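Local coordinates for RimK domain protein ATP-grasp (Sphaerobacter thermophilus, PDB 5I47) that probably binds ATP and a metal ion and may act as an ATP-grasp ligase of the RimK type, joining an amino acid to a carboxylate, at residues A123-P128 against V169-P174. Numbering follows the deposited sequence.
Sequences AEIGYP and VQQFIP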
ATOM      1  N   ALA B 123      26.296  -5.996  -0.794  1.00 50.18           N
ATOM      2  CA  ALA B 123      27.576  -6.448  -0.260  1.00 51.56           C
ATOM      3  C   ALA B 123      27.387  -7.603   0.716  1.00 56.64           C
ATOM      4  O   ALA B 123      28.165  -8.563   0.708  1.00 61.00           O
ATOM      5  CB  ALA B 123      28.300  -5.286   0.416  1.00 48.48           C
ATOM      6  N   GLU B 124      26.350  -7.531   1.553  1.00 54.35           N
ATOM      7  CA  GLU B 124      26.131  -8.565   2.560  1.00 48.72           C
ATOM      8  C   GLU B 124      25.603  -9.850   1.933  1.00 49.59           C
ATOM      9  O   GLU B 124      26.083 -10.945   2.243  1.00 54.41           O
ATOM     10  CB  GLU B 124      25.165  -8.056   3.627  1.00 42.96           C
ATOM     11  CG  GLU B 124      24.750  -9.124   4.617  1.00 43.58           C
ATOM     12  CD  GLU B 124      23.608  -8.684   5.496  1.00 46.55           C
ATOM     13  OE1 GLU B 124      22.931  -7.697   5.135  1.00 48.77           O
ATOM     14  OE2 GLU B 124      23.391  -9.318   6.551  1.00 47.48           O
ATOM     15  N   ILE B 125      24.603  -9.738   1.058  1.00 48.34           N
ATOM     16  CA  ILE B 125      24.019 -10.928   0.443  1.00 49.05           C
ATOM     17  C   ILE B 125      24.967 -11.512  -0.595  1.00 55.44           C
ATOM     18  O   ILE B 125      25.132 -12.736  -0.690  1.00 62.91           O
ATOM     19  CB  ILE B 125      22.647 -10.590  -0.168  1.00 45.92           C
ATOM     20  CG1 ILE B 125      21.656 -10.185   0.925  1.00 44.90           C
ATOM     21  CG2 ILE B 125      22.116 -11.759  -0.980  1.00 44.87           C
ATOM     22  CD1 ILE B 125      20.286  -9.826   0.398  1.00 46.17           C
ATOM     23  N   GLY B 126      25.613 -10.653  -1.379  1.00 47.58           N
ATOM     24  CA  GLY B 126      26.490 -11.102  -2.441  1.00 43.85           C
ATOM     25  C   GLY B 126      25.722 -11.376  -3.716  1.00 44.59           C
ATOM     26  O   GLY B 126      24.571 -11.819  -3.666  1.00 48.26           O
ATOM     27  N   TYR B 127      26.344 -11.122  -4.864  1.00 46.69           N
ATOM     28  CA  TYR B 127      25.705 -11.343  -6.162  1.00 46.39           C
ATOM     29  C   TYR B 127      25.445 -12.825  -6.437  1.00 54.61           C
ATOM     30  O   TYR B 127      26.207 -13.680  -5.985  1.00 58.64           O
ATOM     31  CB  TYR B 127      26.565 -10.754  -7.275  1.00 40.93           C
ATOM     32  CG  TYR B 127      26.711  -9.257  -7.202  1.00 42.08           C
ATOM     33  CD1 TYR B 127      25.716  -8.421  -7.693  1.00 39.63           C
ATOM     34  CD2 TYR B 127      27.845  -8.677  -6.648  1.00 46.83           C
ATOM     35  CE1 TYR B 127      25.845  -7.047  -7.631  1.00 41.13           C
ATOM     36  CE2 TYR B 127      27.985  -7.302  -6.583  1.00 46.95           C
ATOM     37  CZ  TYR B 127      26.984  -6.493  -7.080  1.00 45.35           C
ATOM     38  OH  TYR B 127      27.114  -5.125  -7.012  1.00 47.07           O
ATOM     39  N   PRO B 128      24.369 -13.138  -7.187  1.00 54.88           N
ATOM     40  CA  PRO B 128      23.399 -12.182  -7.727  1.00 50.03           C
ATOM     41  C   PRO B 128      22.245 -11.911  -6.768  1.00 47.71           C
ATOM     42  O   PRO B 128      22.061 -12.648  -5.798  1.00 44.13           O
ATOM     43  CB  PRO B 128      22.903 -12.881  -8.991  1.00 47.08           C
ATOM     44  CG  PRO B 128      22.914 -14.328  -8.609  1.00 47.68           C
ATOM     45  CD  PRO B 128      24.090 -14.509  -7.657  1.00 51.96           C
ATOM     46  N   VAL B 169      16.054  -6.051  -1.647  1.00 31.00           N
ATOM     47  CA  VAL B 169      17.245  -6.679  -2.208  1.00 32.68           C
ATOM     48  C   VAL B 169      17.213  -8.137  -1.773  1.00 36.15           C
ATOM     49  O   VAL B 169      17.441  -8.451  -0.599  1.00 37.39           O
ATOM     50  CB  VAL B 169      18.530  -5.974  -1.754  1.00 31.97           C
ATOM     51  CG1 VAL B 169      19.749  -6.685  -2.312  1.00 31.36           C
ATOM     52  CG2 VAL B 169      18.519  -4.519  -2.200  1.00 32.00           C
ATOM     53  N   GLN B 170      16.906  -9.031  -2.710  1.00 34.65           N
ATOM     54  CA  GLN B 170      16.645 -10.431  -2.403  1.00 38.24           C
ATOM     55  C   GLN B 170      17.646 -11.318  -3.124  1.00 42.14           C
ATOM     56  O   GLN B 170      17.918 -11.117  -4.313  1.00 40.93           O
ATOM     57  CB  GLN B 170      15.217 -10.821  -2.796  1.00 34.90           C
ATOM     58  CG  GLN B 170      14.802 -12.203  -2.325  1.00 33.87           C
ATOM     59  CD  GLN B 170      13.353 -12.516  -2.638  1.00 32.95           C
ATOM     60  OE1 GLN B 170      12.985 -12.707  -3.796  1.00 32.19           O
ATOM     61  NE2 GLN B 170      12.518 -12.560  -1.605  1.00 34.43           N
ATOM     62  N   GLN B 171      18.186 -12.298  -2.404  1.00 46.14           N
ATOM     63  CA  GLN B 171      19.124 -13.236  -3.003  1.00 51.57           C
ATOM     64  C   GLN B 171      18.465 -13.987  -4.152  1.00 49.13           C
ATOM     65  O   GLN B 171      17.286 -14.346  -4.091  1.00 44.81           O
ATOM     66  CB  GLN B 171      19.634 -14.218  -1.948  1.00 55.07           C
ATOM     67  CG  GLN B 171      20.532 -15.314  -2.493  1.00 58.38           C
ATOM     68  CD  GLN B 171      21.280 -16.044  -1.397  1.00 63.01           C
ATOM     69  OE1 GLN B 171      20.818 -17.062  -0.879  1.00 60.30           O
ATOM     70  NE2 GLN B 171      22.446 -15.521  -1.032  1.00 68.99           N
ATOM     71  N   PHE B 172      19.234 -14.210  -5.214  1.00 52.50           N
ATOM     72  CA  PHE B 172      18.752 -14.923  -6.387  1.00 55.88           C
ATOM     73  C   PHE B 172      19.142 -16.391  -6.291  1.00 55.31           C
ATOM     74  O   PHE B 172      20.319 -16.715  -6.104  1.00 53.68           O
ATOM     75  CB  PHE B 172      19.313 -14.316  -7.673  1.00 60.29           C
ATOM     76  CG  PHE B 172      18.708 -14.890  -8.919  1.00 65.02           C
ATOM     77  CD1 PHE B 172      17.430 -14.527  -9.310  1.00 64.65           C
ATOM     78  CD2 PHE B 172      19.409 -15.798  -9.694  1.00 68.17           C
ATOM     79  CE1 PHE B 172      16.862 -15.053 -10.455  1.00 64.18           C
ATOM     80  CE2 PHE B 172      18.846 -16.329 -10.842  1.00 68.01           C
ATOM     81  CZ  PHE B 172      17.570 -15.955 -11.221  1.00 65.46           C
ATOM     82  N   ILE B 173      18.153 -17.268  -6.418  1.00 57.49           N
ATOM     83  CA  ILE B 173      18.383 -18.710  -6.397  1.00 61.73           C
ATOM     84  C   ILE B 173      18.067 -19.260  -7.782  1.00 68.79           C
ATOM     85  O   ILE B 173      16.892 -19.490  -8.097  1.00 72.11           O
ATOM     86  CB  ILE B 173      17.539 -19.390  -5.310  1.00 59.55           C
ATOM     87  CG1 ILE B 173      17.628 -18.602  -3.999  1.00 55.24           C
ATOM     88  CG2 ILE B 173      17.996 -20.829  -5.108  1.00 60.07           C
ATOM     89  CD1 ILE B 173      16.790 -19.174  -2.881  1.00 53.58           C
ATOM     90  N   PRO B 174      19.065 -19.477  -8.638  1.00 69.75           N
ATOM     91  CA  PRO B 174      18.771 -19.890 -10.018  1.00 68.25           C
ATOM     92  C   PRO B 174      18.243 -21.315 -10.081  1.00 69.03           C
ATOM     93  O   PRO B 174      18.682 -22.197  -9.338  1.00 68.01           O
ATOM     94  CB  PRO B 174      20.128 -19.762 -10.723  1.00 66.88           C
ATOM     95  CG  PRO B 174      21.124 -19.957  -9.635  1.00 68.67           C
ATOM     96  CD  PRO B 174      20.516 -19.354  -8.397  1.00 69.56           C
TER
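Ile125, in the last turn of helix 115-125, reaches the end of strand 167-171 with two branches. Ile125 CG2, anti to the backbone N (CG1 at chi1 -64°), lies against Gln171 CB at 3.6 Å and also meets NE2 of that side chain, the two side chains passing at a slant. The other branch, extended, carries Ile125 CD1 to 3.3 Å from Val169 O and 4.2 Å from Val169 CG1. An alanine here would probably open a gap beside Val169 and leave the Gln171 side chain with less to rest on. Gly126 then breaks the helix with positive phi, a conformation in which a CB would strike the carbonyl O of Ile125. The Tyr127-Pro128 peptide bond is cis; Pro128 O accepts a hydrogen bond from Phe172 N (3.3 Å), nearly straight at the hydrogen (160°), the donor 44° out of the carbonyl plane. The proline ring crosses the Phe172 side chain at about a right angle, Pro128 CG 3.7 Å from Phe172 CB. The contact joins the 126-128 turn, between helix 115-125 and strand 129-133, to the end of strand 167-171, antiparallel neighbour of 129-133 in a four-stranded ATP-grasp sheet; Val169 also packs on Ile118, Ala121 and Ile122, and Phe172 on Val130.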